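Local coordinates for methionine-R-sulfoxide reductase (Neisseria meningitidis, PDB 3MMH), which catalyses the reduction of free methionine-R-sulfoxide to methionine, as an oxidoreductase of the GAF-domain family, at the interface of chains A and B. Residues are numbered along the deposited sequence; one frame, centred on the assembly and turned at random. Chains: chain A/B, Methionine-R-sulfoxide reductase.

The interface of chains A and B. Residues chain A 66-67, 69, 73-74, 76; chain B 34, 37-38, 41.
The ring of A:Phe69 meets the side-chain amide of B:Asn38 with its outer rim, the two planes being 78° apart. CZ lies 3.4 Å from the amide oxygen OD1 of B:Asn38, while the methyls of B:Ala37 and B:Ala41 approach that rim from the opposite side of the ring plane, the former placing CB 3.5 Å from CE1 of A:Phe69. The carbonyl oxygen of A:Ala67 lies in plane at the ring edge. The amide is itself enclosed: CD2 of A:Leu66 stands over one face, nearly equidistant from its three heavy atoms and 3.7 Å from CG of B:Asn38, and CB of A:Leu73 flanks the other, displaced towards OD1. A:Leu66 has CG anti to the backbone N (chi1 -176°), which carries its CD2 branch to that face. Methyl CG2 of A:Thr76 touches the amide nitrogen end.

Both polar ends of B:Asn38 bond to A:Ala74's backbone. ND2 of B:Asn38 donates to O of A:Ala74 at 3.0 Å, in the carbonyl plane and nearly in the amide's own plane; N of A:Ala74 donates to OD1 of B:Asn38 at 3.0 Å, tilted 25° from the carbonyl plane. This paired grip should fix the amide's rotation.

Alanines of chain B helix 32-47 face chain A strands 63-67 and 69-70, with B:Ala34 CB 3.3 Å from A:Leu66 O; B:Asn38 reaches the following loop, which contains A:Cys75, disulfide-bonded to A:Cys109. A two-fold twin repeats the patch in this possibly biological dimer.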
# COMPACT_ATOMS: atom_id res chain seq x y z
N LEU A 66 6.79 0.07 -8.52
CA LEU A 66 5.61 -0.03 -7.74
C LEU A 66 5.80 0.53 -6.36
O LEU A 66 6.79 0.24 -5.69
CB LEU A 66 5.19 -1.51 -7.64
CG LEU A 66 3.87 -1.86 -6.91
CD1 LEU A 66 2.70 -1.19 -7.61
CD2 LEU A 66 3.82 -3.42 -6.92
N ALA A 67 4.86 1.33 -5.90
CA ALA A 67 4.85 2.02 -4.61
C ALA A 67 3.57 1.60 -3.89
O ALA A 67 2.92 0.64 -4.30
CB ALA A 67 5.12 3.50 -4.81
N PHE A 69 -0.24 0.83 -2.92
CA PHE A 69 -1.44 0.61 -3.69
C PHE A 69 -2.41 -0.27 -2.91
O PHE A 69 -2.00 -0.97 -1.98
CB PHE A 69 -1.13 -0.04 -5.03
CG PHE A 69 -0.68 -1.52 -4.93
CD1 PHE A 69 0.62 -1.85 -4.71
CD2 PHE A 69 -1.64 -2.49 -5.05
CE1 PHE A 69 0.99 -3.19 -4.66
CE2 PHE A 69 -1.25 -3.86 -5.00
CZ PHE A 69 0.05 -4.16 -4.82
N LEU A 73 -2.16 -8.08 -6.67
CA LEU A 73 -0.66 -7.81 -6.71
C LEU A 73 -0.54 -7.35 -8.14
O LEU A 73 -1.36 -7.59 -9.03
CB LEU A 73 0.14 -9.09 -6.45
CG LEU A 73 -0.07 -10.21 -7.46
CD1 LEU A 73 0.88 -10.05 -8.64
CD2 LEU A 73 0.10 -11.57 -6.81
N ALA A 74 0.56 -6.65 -8.36
CA ALA A 74 0.84 -5.94 -9.58
C ALA A 74 2.25 -6.10 -10.02
O ALA A 74 3.15 -6.53 -9.28
CB ALA A 74 0.55 -4.39 -9.42
N THR A 76 5.96 -5.03 -10.79
CA THR A 76 6.78 -4.12 -10.03
C THR A 76 7.47 -3.03 -10.82
O THR A 76 7.82 -2.05 -10.23
CB THR A 76 7.76 -4.80 -9.08
OG1 THR A 76 8.72 -5.49 -9.88
CG2 THR A 76 7.03 -5.78 -8.11
N ALA B 34 8.23 -1.83 -2.93
CA ALA B 34 7.47 -2.62 -3.88
C ALA B 34 7.14 -3.99 -3.31
O ALA B 34 6.03 -4.51 -3.46
CB ALA B 34 8.23 -2.73 -5.19
N ALA B 37 4.54 -3.81 -0.61
CA ALA B 37 3.26 -3.50 -1.21
C ALA B 37 2.65 -4.77 -1.81
O ALA B 37 1.45 -5.09 -1.62
CB ALA B 37 3.38 -2.38 -2.21
N ASN B 38 3.41 -5.54 -2.58
CA ASN B 38 2.87 -6.80 -3.18
C ASN B 38 2.62 -7.86 -2.14
O ASN B 38 1.64 -8.58 -2.13
CB ASN B 38 3.78 -7.36 -4.27
CG ASN B 38 3.42 -6.85 -5.63
OD1 ASN B 38 2.30 -6.49 -5.87
ND2 ASN B 38 4.33 -6.93 -6.54
N ALA B 41 -0.69 -7.02 -0.60
CA ALA B 41 -1.71 -7.37 -1.58
C ALA B 41 -2.02 -8.84 -1.60
O ALA B 41 -3.21 -9.25 -1.66
CB ALA B 41 -1.29 -6.93 -2.98